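Local coordinates for XRE family transcriptional regulator (Pseudomonas putida, PDB 6F8H), which serves as the antitoxin GraA, counterpart of the toxin GraT, and probably binds operator DNA through its helix-turn-helix domain, at residues 55-59 / 60-64; 40-44 / 45-49; 94-97 / 98-102; 13-17 / 18-22. One frame throughout, in Å; residues are numbered along the deposited sequence.

Contact 1 of 4, residues 55-59 / 60-64; sequences GGVSA and DMALR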
loop_
_atom_site.group_PDB
_atom_site.type_symbol
_atom_site.label_atom_id
_atom_site.label_comp_id
_atom_site.label_asym_id
_atom_site.label_seq_id
_atom_site.Cartn_x
_atom_site.Cartn_y
_atom_site.Cartn_z
ATOM N N GLY A 55 -6.787 11.049 4.772
ATOM C CA GLY A 55 -5.545 10.367 5.098
ATOM C C GLY A 55 -5.657 8.896 4.756
ATOM O O GLY A 55 -6.754 8.335 4.814
ATOM N N GLY A 56 -4.534 8.275 4.398
ATOM C CA GLY A 56 -4.536 6.868 4.025
ATOM C C GLY A 56 -4.470 5.959 5.239
ATOM O O GLY A 56 -4.315 6.420 6.371
ATOM N N VAL A 57 -4.573 4.661 4.997
ATOM C CA VAL A 57 -4.460 3.673 6.060
ATOM C C VAL A 57 -3.058 3.079 6.072
ATOM O O VAL A 57 -2.632 2.503 5.096
ATOM C CB VAL A 57 -5.502 2.547 5.890
ATOM C CG1 VAL A 57 -5.318 1.442 6.952
ATOM C CG2 VAL A 57 -6.937 3.139 5.886
ATOM N N SER A 58 -2.342 3.217 7.187
ATOM C CA SER A 58 -0.990 2.681 7.299
ATOM C C SER A 58 -1.009 1.223 7.748
ATOM O O SER A 58 -2.052 0.703 8.148
ATOM C CB SER A 58 -0.171 3.510 8.291
ATOM O OG SER A 58 -0.669 3.308 9.602
ATOM N N ALA A 59 0.149 0.575 7.722
ATOM C CA ALA A 59 0.221 -0.814 8.171
ATOM C C ALA A 59 -0.179 -0.921 9.652
ATOM O O ALA A 59 -0.929 -1.823 10.040
ATOM C CB ALA A 59 1.612 -1.381 7.937
ATOM N N ASP A 60 0.296 0.018 10.464
ATOM C CA ASP A 60 -0.096 0.081 11.878
ATOM C C ASP A 60 -1.613 0.224 12.030
ATOM O O ASP A 60 -2.247 -0.483 12.819
ATOM C CB ASP A 60 0.626 1.253 12.575
ATOM C CG ASP A 60 0.404 1.267 14.090
ATOM O OD1 ASP A 60 -0.573 1.885 14.560
ATOM O OD2 ASP A 60 1.218 0.662 14.817
ATOM N N MET A 61 -2.196 1.133 11.255
ATOM C CA MET A 61 -3.630 1.384 11.345
ATOM C C MET A 61 -4.451 0.173 10.915
ATOM O O MET A 61 -5.466 -0.155 11.512
ATOM C CB MET A 61 -4.005 2.593 10.498
ATOM C CG MET A 61 -5.469 2.929 10.541
ATOM S SD MET A 61 -6.013 3.338 12.210
ATOM C CE MET A 61 -4.935 4.710 12.554
ATOM N N ALA A 62 -3.979 -0.498 9.884
ATOM C CA ALA A 62 -4.678 -1.654 9.351
ATOM C C ALA A 62 -4.706 -2.815 10.363
ATOM O O ALA A 62 -5.701 -3.517 10.471
ATOM C CB ALA A 62 -4.035 -2.092 8.072
ATOM N N LEU A 63 -3.607 -3.004 11.085
ATOM C CA LEU A 63 -3.546 -3.984 12.169
ATOM C C LEU A 63 -4.512 -3.628 13.295
ATOM O O LEU A 63 -5.252 -4.492 13.791
ATOM C CB LEU A 63 -2.115 -4.086 12.718
ATOM C CG LEU A 63 -1.073 -4.709 11.782
ATOM C CD1 LEU A 63 0.286 -4.769 12.422
ATOM C CD2 LEU A 63 -1.530 -6.103 11.386
ATOM N N ARG A 64 -4.501 -2.353 13.691
ATOM C CA ARG A 64 -5.418 -1.846 14.709
ATOM C C ARG A 64 -6.870 -2.049 14.287
ATOM O O ARG A 64 -7.691 -2.523 15.076
ATOM C CB ARG A 64 -5.134 -0.355 14.997
ATOM C CG ARG A 64 -3.742 -0.145 15.629
ATOM C CD ARG A 64 -3.374 1.306 15.925
ATOM N NE ARG A 64 -2.084 1.369 16.623
ATOM C CZ ARG A 64 -1.940 1.229 17.941
ATOM N NH1 ARG A 64 -3.001 1.061 18.715
ATOM N NH2 ARG A 64 -0.737 1.274 18.488
#

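Contact 2 of 4, residues 40-44 / 45-49; sequences LGVAT and PTVNN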
loop_
_atom_site.group_PDB
_atom_site.type_symbol
_atom_site.label_atom_id
_atom_site.label_comp_id
_atom_site.label_asym_id
_atom_site.label_seq_id
_atom_site.Cartn_x
_atom_site.Cartn_y
_atom_site.Cartn_z
ATOM N N LEU A 40 -9.373 1.935 18.886
ATOM C CA LEU A 40 -8.168 1.759 18.068
ATOM C C LEU A 40 -6.867 2.058 18.804
ATOM O O LEU A 40 -5.791 1.640 18.365
ATOM C CB LEU A 40 -8.232 2.649 16.827
ATOM C CG LEU A 40 -9.265 2.284 15.754
ATOM C CD1 LEU A 40 -9.260 3.305 14.595
ATOM C CD2 LEU A 40 -8.998 0.878 15.244
ATOM N N GLY A 41 -6.960 2.791 19.910
ATOM C CA GLY A 41 -5.776 3.270 20.608
ATOM C C GLY A 41 -5.030 4.347 19.823
ATOM O O GLY A 41 -3.816 4.442 19.916
ATOM N N VAL A 42 -5.753 5.132 19.026
ATOM C CA VAL A 42 -5.162 6.240 18.267
ATOM C C VAL A 42 -5.874 7.550 18.589
ATOM O O VAL A 42 -6.884 7.570 19.288
ATOM C CB VAL A 42 -5.224 6.024 16.712
ATOM C CG1 VAL A 42 -4.632 4.681 16.323
ATOM C CG2 VAL A 42 -6.668 6.159 16.186
ATOM N N ALA A 43 -5.335 8.641 18.060
ATOM C CA ALA A 43 -5.894 9.970 18.273
ATOM C C ALA A 43 -7.105 10.168 17.377
ATOM O O ALA A 43 -7.118 9.693 16.254
ATOM C CB ALA A 43 -4.836 11.047 17.993
ATOM N N THR A 44 -8.115 10.873 17.872
ATOM C CA THR A 44 -9.315 11.107 17.082
ATOM C C THR A 44 -9.053 11.759 15.711
ATOM O O THR A 44 -9.680 11.348 14.736
ATOM C CB THR A 44 -10.342 11.949 17.869
ATOM O OG1 THR A 44 -10.515 11.378 19.165
ATOM C CG2 THR A 44 -11.702 11.962 17.165
ATOM N N PRO A 45 -8.146 12.765 15.624
ATOM C CA PRO A 45 -7.896 13.385 14.314
ATOM C C PRO A 45 -7.464 12.409 13.224
ATOM O O PRO A 45 -7.840 12.604 12.069
ATOM C CB PRO A 45 -6.765 14.381 14.614
ATOM C CG PRO A 45 -7.062 14.824 15.989
ATOM C CD PRO A 45 -7.493 13.540 16.698
ATOM N N THR A 46 -6.696 11.388 13.594
ATOM C CA THR A 46 -6.303 10.342 12.655
ATOM C C THR A 46 -7.543 9.662 12.056
ATOM O O THR A 46 -7.665 9.544 10.836
ATOM C CB THR A 46 -5.422 9.270 13.321
ATOM O OG1 THR A 46 -4.361 9.894 14.062
ATOM C CG2 THR A 46 -4.828 8.374 12.267
ATOM N N VAL A 47 -8.462 9.239 12.922
ATOM C CA VAL A 47 -9.720 8.635 12.479
ATOM C C VAL A 47 -10.523 9.618 11.641
ATOM O O VAL A 47 -11.047 9.250 10.594
ATOM C CB VAL A 47 -10.587 8.161 13.664
ATOM C CG1 VAL A 47 -11.912 7.606 13.160
ATOM C CG2 VAL A 47 -9.860 7.112 14.462
ATOM N N ASN A 48 -10.588 10.875 12.095
ATOM C CA ASN A 48 -11.303 11.920 11.359
ATOM C C ASN A 48 -10.798 12.035 9.931
ATOM O O ASN A 48 -11.591 12.119 9.006
ATOM C CB ASN A 48 -11.178 13.283 12.059
ATOM C CG ASN A 48 -12.140 13.431 13.221
ATOM O OD1 ASN A 48 -13.155 12.735 13.284
ATOM N ND2 ASN A 48 -11.836 14.348 14.142
ATOM N N ASN A 49 -9.478 12.046 9.766
ATOM C CA ASN A 49 -8.870 12.096 8.431
ATOM C C ASN A 49 -9.269 10.931 7.521
ATOM O O ASN A 49 -9.508 11.100 6.320
ATOM C CB ASN A 49 -7.355 12.111 8.545
ATOM C CG ASN A 49 -6.821 13.442 8.988
ATOM O OD1 ASN A 49 -7.556 14.434 9.050
ATOM N ND2 ASN A 49 -5.532 13.482 9.296
#

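Contact 3 of 4, residues 94-97 / 98-102; sequences DEII and GSVQR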
loop_
_atom_site.group_PDB
_atom_site.type_symbol
_atom_site.label_atom_id
_atom_site.label_comp_id
_atom_site.label_asym_id
_atom_site.label_seq_id
_atom_site.Cartn_x
_atom_site.Cartn_y
_atom_site.Cartn_z
ATOM N N ASP A 94 -1.993 7.863 -18.620
ATOM C CA ASP A 94 -1.633 8.045 -20.027
ATOM C C ASP A 94 -0.164 8.458 -20.146
ATOM O O ASP A 94 0.568 7.930 -20.986
ATOM C CB ASP A 94 -2.555 9.072 -20.698
ATOM C CG ASP A 94 -3.979 8.546 -20.885
ATOM O OD1 ASP A 94 -4.152 7.451 -21.465
ATOM O OD2 ASP A 94 -4.931 9.224 -20.443
ATOM N N GLU A 95 0.267 9.370 -19.282
ATOM C CA GLU A 95 1.660 9.790 -19.253
ATOM C C GLU A 95 2.632 8.622 -19.013
ATOM O O GLU A 95 3.740 8.590 -19.568
ATOM C CB GLU A 95 1.860 10.849 -18.175
ATOM C CG GLU A 95 3.311 11.205 -17.942
ATOM C CD GLU A 95 3.542 11.805 -16.569
ATOM O OE1 GLU A 95 2.547 12.223 -15.929
ATOM O OE2 GLU A 95 4.715 11.850 -16.128
ATOM N N ILE A 96 2.216 7.667 -18.186
ATOM C CA ILE A 96 3.069 6.535 -17.843
ATOM C C ILE A 96 3.180 5.590 -19.033
ATOM O O ILE A 96 4.268 5.135 -19.383
ATOM C CB ILE A 96 2.528 5.792 -16.595
ATOM C CG1 ILE A 96 2.807 6.619 -15.331
ATOM C CG2 ILE A 96 3.121 4.389 -16.488
ATOM C CD1 ILE A 96 2.045 6.173 -14.104
ATOM N N ILE A 97 2.041 5.312 -19.656
ATOM C CA ILE A 97 1.970 4.430 -20.819
ATOM C C ILE A 97 2.809 4.970 -21.979
ATOM O O ILE A 97 3.444 4.212 -22.713
ATOM C CB ILE A 97 0.509 4.252 -21.270
ATOM C CG1 ILE A 97 -0.256 3.452 -20.217
ATOM C CG2 ILE A 97 0.433 3.565 -22.614
ATOM C CD1 ILE A 97 -1.758 3.586 -20.333
ATOM N N GLY A 98 2.820 6.292 -22.108
ATOM C CA GLY A 98 3.570 6.960 -23.151
ATOM C C GLY A 98 5.055 7.115 -22.889
ATOM O O GLY A 98 5.805 7.386 -23.825
ATOM N N SER A 99 5.501 6.939 -21.646
ATOM C CA SER A 99 6.922 7.129 -21.359
ATOM C C SER A 99 7.694 5.874 -20.909
ATOM O O SER A 99 8.917 5.924 -20.793
ATOM C CB SER A 99 7.096 8.220 -20.305
ATOM O OG SER A 99 6.514 7.851 -19.066
ATOM N N VAL A 100 7.006 4.763 -20.648
ATOM C CA VAL A 100 7.716 3.561 -20.201
ATOM C C VAL A 100 7.917 2.576 -21.345
ATOM O O VAL A 100 7.001 2.311 -22.115
ATOM C CB VAL A 100 6.977 2.835 -19.033
ATOM C CG1 VAL A 100 7.659 1.506 -18.707
ATOM C CG2 VAL A 100 6.921 3.721 -17.788
ATOM N N GLN A 101 9.131 2.044 -21.443
ATOM C CA GLN A 101 9.468 1.003 -22.407
ATOM C C GLN A 101 9.570 -0.354 -21.700
ATOM O O GLN A 101 10.108 -0.425 -20.599
ATOM C CB GLN A 101 10.792 1.337 -23.098
ATOM C CG GLN A 101 10.781 2.657 -23.887
ATOM C CD GLN A 101 9.983 2.564 -25.184
ATOM O OE1 GLN A 101 8.762 2.762 -25.201
ATOM N NE2 GLN A 101 10.676 2.267 -26.280
ATOM N N ARG A 102 9.082 -1.436 -22.308
ATOM C CA ARG A 102 9.278 -2.717 -21.644
ATOM C C ARG A 102 10.729 -3.139 -21.819
ATOM O O ARG A 102 11.398 -2.770 -22.780
ATOM C CB ARG A 102 8.295 -3.799 -22.130
ATOM C CG ARG A 102 8.084 -3.921 -23.607
ATOM C CD ARG A 102 6.835 -4.774 -23.907
ATOM N NE ARG A 102 6.978 -6.163 -23.473
ATOM C CZ ARG A 102 7.485 -7.133 -24.233
ATOM N NH1 ARG A 102 7.909 -6.858 -25.465
ATOM N NH2 ARG A 102 7.578 -8.371 -23.766
#

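Contact 4 of 4, residues 13-17 / 18-22; sequences RPIHP and GEILR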
loop_
_atom_site.group_PDB
_atom_site.type_symbol
_atom_site.label_atom_id
_atom_site.label_comp_id
_atom_site.label_asym_id
_atom_site.label_seq_id
_atom_site.Cartn_x
_atom_site.Cartn_y
_atom_site.Cartn_z
ATOM N N ARG A 13 -14.753 4.092 -10.292
ATOM C CA ARG A 13 -14.448 5.112 -9.295
ATOM C C ARG A 13 -13.494 4.572 -8.228
ATOM O O ARG A 13 -13.726 3.503 -7.692
ATOM C CB ARG A 13 -15.746 5.615 -8.648
ATOM C CG ARG A 13 -15.558 6.703 -7.604
ATOM C CD ARG A 13 -16.908 7.196 -7.097
ATOM N NE ARG A 13 -17.674 6.128 -6.460
ATOM C CZ ARG A 13 -17.629 5.864 -5.157
ATOM N NH1 ARG A 13 -16.851 6.592 -4.365
ATOM N NH2 ARG A 13 -18.350 4.873 -4.655
ATOM N N PRO A 14 -12.412 5.307 -7.937
ATOM C CA PRO A 14 -11.546 4.924 -6.815
ATOM C C PRO A 14 -12.339 4.855 -5.509
ATOM O O PRO A 14 -13.106 5.776 -5.225
ATOM C CB PRO A 14 -10.511 6.052 -6.761
ATOM C CG PRO A 14 -10.499 6.638 -8.123
ATOM C CD PRO A 14 -11.885 6.457 -8.686
ATOM N N ILE A 15 -12.168 3.783 -4.741
ATOM C CA ILE A 15 -12.839 3.663 -3.450
ATOM C C ILE A 15 -11.873 3.846 -2.274
ATOM O O ILE A 15 -11.062 2.968 -1.978
ATOM C CB ILE A 15 -13.529 2.302 -3.299
ATOM C CG1 ILE A 15 -14.416 2.029 -4.515
ATOM C CG2 ILE A 15 -14.323 2.266 -2.005
ATOM C CD1 ILE A 15 -15.535 3.067 -4.695
ATOM N N HIS A 16 -11.963 4.982 -1.597
ATOM C CA HIS A 16 -11.117 5.192 -0.429
ATOM C C HIS A 16 -11.536 4.257 0.723
ATOM O O HIS A 16 -12.722 4.063 0.972
ATOM C CB HIS A 16 -11.170 6.652 0.017
ATOM C CG HIS A 16 -10.049 7.036 0.927
ATOM N ND1 HIS A 16 -10.058 6.752 2.276
ATOM C CD2 HIS A 16 -8.879 7.664 0.680
ATOM C CE1 HIS A 16 -8.939 7.190 2.824
ATOM N NE2 HIS A 16 -8.208 7.755 1.879
ATOM N N PRO A 17 -10.557 3.674 1.427
ATOM C CA PRO A 17 -10.870 2.827 2.584
ATOM C C PRO A 17 -11.793 3.521 3.574
ATOM O O PRO A 17 -12.616 2.865 4.209
ATOM C CB PRO A 17 -9.489 2.557 3.211
ATOM C CG PRO A 17 -8.542 2.650 2.050
ATOM C CD PRO A 17 -9.107 3.726 1.146
ATOM N N GLY A 18 -11.688 4.844 3.677
ATOM C CA GLY A 18 -12.543 5.596 4.579
ATOM C C GLY A 18 -14.004 5.498 4.164
ATOM O O GLY A 18 -14.913 5.534 4.999
ATOM N N GLU A 19 -14.245 5.368 2.868
ATOM C CA GLU A 19 -15.625 5.192 2.401
ATOM C C GLU A 19 -16.188 3.869 2.929
ATOM O O GLU A 19 -17.324 3.817 3.411
ATOM C CB GLU A 19 -15.703 5.234 0.871
ATOM C CG GLU A 19 -17.093 4.898 0.296
ATOM C CD GLU A 19 -17.168 5.051 -1.226
ATOM O OE1 GLU A 19 -16.746 6.098 -1.742
ATOM O OE2 GLU A 19 -17.642 4.122 -1.906
ATOM N N ILE A 20 -15.392 2.808 2.843
ATOM C CA ILE A 20 -15.807 1.518 3.409
ATOM C C ILE A 20 -15.978 1.646 4.928
ATOM O O ILE A 20 -16.981 1.185 5.494
ATOM C CB ILE A 20 -14.800 0.408 3.083
ATOM C CG1 ILE A 20 -14.686 0.217 1.567
ATOM C CG2 ILE A 20 -15.190 -0.921 3.753
ATOM C CD1 ILE A 20 -16.015 -0.032 0.894
ATOM N N LEU A 21 -15.010 2.283 5.595
ATOM C CA LEU A 21 -15.093 2.424 7.044
ATOM C C LEU A 21 -16.389 3.144 7.409
ATOM O O LEU A 21 -17.129 2.715 8.300
ATOM C CB LEU A 21 -13.874 3.181 7.608
ATOM C CG LEU A 21 -13.831 3.359 9.125
ATOM C CD1 LEU A 21 -13.958 2.005 9.816
ATOM C CD2 LEU A 21 -12.528 4.050 9.545
ATOM N N ARG A 22 -16.678 4.211 6.676
ATOM C CA ARG A 22 -17.859 5.018 6.942
ATOM C C ARG A 22 -19.178 4.344 6.529
ATOM O O ARG A 22 -20.123 4.276 7.320
ATOM C CB ARG A 22 -17.710 6.368 6.231
ATOM C CG ARG A 22 -18.688 7.430 6.689
ATOM C CD ARG A 22 -18.551 8.688 5.824
ATOM N NE ARG A 22 -18.867 8.406 4.429
ATOM C CZ ARG A 22 -17.971 8.389 3.447
ATOM N NH1 ARG A 22 -16.697 8.627 3.719
ATOM N NH2 ARG A 22 -18.346 8.119 2.199
HETATM O O HOH W 1 -13.797 6.879 -2.179
#

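Contact 1 of 4, residues 55-59 / 60-64
Two backbone bonds start helix 59-69: Ala62 N donates to Ser58 O at 2.9 Å and Leu63 N to Ala59 O at 3.1 Å. Ahead of them, Ser58 also uses its side chain. A chi1 of 69° tucks OG back over the main chain, where the hydroxyl accepts Met61 N at 3.1 Å, with an N-H...O angle of 161°. An amide that has no preceding turn to bond to is thereby satisfied. One residue earlier, Val57 sends a single branch forward. Its CG1 touches Ala62 CB at 3.9 Å and, running across the side chain at about a right angle, Met61 CG, also at 3.9 Å. Met61 then bends away at its second and third torsions toward Thr46 and Ile50 of helix 44-51, while Trp76 packs against both Val57 and Ala62. On another side of the turn, Arg64 NE reaches Asp60 OD1 at 2.6 Å in a salt bridge. OD1 lies in the guanidinium plane, and NE meets it on its syn side but 26° out of the carboxylate plane. Asp60, negative near a helix N-terminus, is probably stabilised there as well. The arrangement is a serine N-cap joined to a hydrophobic staple, Val57 to Ala62, opening a helix of the helix-turn-helix domain.

Contact 2 of 4, residues 40-44 / 45-49
Leu40, the last residue of helix 33-40, reaches forward over the turn: its CD1 lies 3.9 Å from Val47 CG2, the two side chains meeting at a slant. Gly41 follows with a positive phi of 70°. It is the C-prime residue of a Schellman motif in which Val42 N returns to Ala37 O, so helix 33-40 is closed off and the chain turns into helix 44-51. Val42 brings a methyl to the same branch of Val47. Its chi1 of -53° aims CG2 at Val47 CG2, 3.8 Å away, the side chains crossing at about a right angle. One methyl of Val47 is thus shared by Leu40 and Val42. This is the turn of a helix-turn-helix, with helix 44-51 probably the one that reads DNA, as in related XRE-type regulators; Leu36 and Ala37 of the preceding helix also pack on Val47. Ala43 occupies the N-cap without a polar side chain to offer. Its carbonyl O accepts a weak bond from Thr46 N at 3.2 Å, and its CB rests against Pro45 CD at 3.9 Å. Thr44 then begins the helix proper. Pro45 lacks an N-H, which the first turn of a helix tolerates because its amides have no turn before them to bond, although Thr44 CB and Pro45 CD are close at 3.5 Å. The Thr44 carbonyl O accepts Asn48 N at 2.8 Å and 166°, while Thr44 CG2 touches the amide nitrogen ND2 of Asn48 at 3.9 Å.

Contact 3 of 4, residues 94-97 / 98-102
The C-terminal end of the long helix 73-99 unwinds at Ile96, whose carbonyl O is approached by the amides of both Ser99 and Val100. The helix is already kinked at Asp94 and Glu95, whose amides lack a bond to the turn before, but the next turn holds: Gly98 N donates to Asp94 O at 3.0 Å, tilted 19° from the carbonyl plane. Ser99 N bonds to Ile96 O, three residues back, at 3.1 Å, and arrives from above the carbonyl plane, 70° out of it, away from the lone pairs. Val100 N adds a weak bond to that oxygen at 3.0 Å. The Ser99 hydroxyl folds back on the helix through a chi1 of 64°. It comes within 2.9 Å of Glu95 O, though a competing acceptor leaves that bond unsettled. The apolar part is small. Ile96 and Val100 lie next to each other, pointing the same way, with their CG2 methyls 4.1 Å apart, and Val100 CG2 also sits 3.4 Å from Ile96 O. Both are buried; Asp60 of the second subunit packs on Ile96 and Leu40 of that subunit on Val100. Arg102 continues outward to a salt bridge with Asp70 of the second subunit. Carbonyl oxygens at a helix end carry partial negative charge, and Arg64 of the second subunit approaches here, with a weak bond to Ser99 OG; the helix end thus probably offers that arginine polar, partly negative groups beside the apolar contact of Ile96 and Val100.

Contact 4 of 4, residues 13-17 / 18-22
Arg13 and Glu19 meet end-on as a two-pronged salt bridge, NH1 to OE1 at 2.7 Å and NH2 to OE2 at 2.9 Å. Each oxygen uses its syn lone pair, and the guanidinium and carboxylate planes are only 16° apart. The bend at chi3 of Arg13 (61°) swings its end round to face Glu19, which comes extended from the opposite direction. Ile15 CD1 lies over one face of the guanidinium, toward its rim. Beside the pair, a water accepts His16 N at 2.7 Å and lies 3.1 Å from Glu19 OE1, linking the loop to the carboxylate. Further out, the helix start fixes where Glu19 stands. Glu19 N binds His16 O at 2.8 Å, and Leu21 N reaches Pro17 O at the same length. His16 is the N-cap: its ring accepts Gly18 N at ND1, 2.9 Å away and at 161°, with the donor close to the ring plane. Pro17 CD covers part of one ring face, and Phe83 of helix 73-99 meets the ring edge-to-face. Ile15 CG2 and Ile20 CD1, 4.1 Å apart, form a hydrophobic staple across the cap. Because ND1 is an acceptor here, the imidazole must leave that nitrogen without a proton; a neutral ring protonated on NE2 is the likely state, and the amide donor would probably oppose further protonation.

In the fold
Contacts 1 and 4 open helices, contact 2 ends one and opens the next, and contact 3 ends the last. Contacts 1 and 4 both pair a side-chain N-cap with a hydrophobic staple, serine in one and histidine in the other, and they touch where Val57 meets Pro17. Contact 2 relies mainly on backbone bonds and methyl contacts, with no side-chain cap, yet Arg64 ties it to contact 1 through Leu40 O and Val42. These three cluster in the globular head, contact 4 nearest the chain centre. Contact 3 stands apart, its centre about 31 Å from that of contact 1, mostly surface within its own chain; in the dimer, though, it meets residues of contacts 1 and 2 of the second subunit.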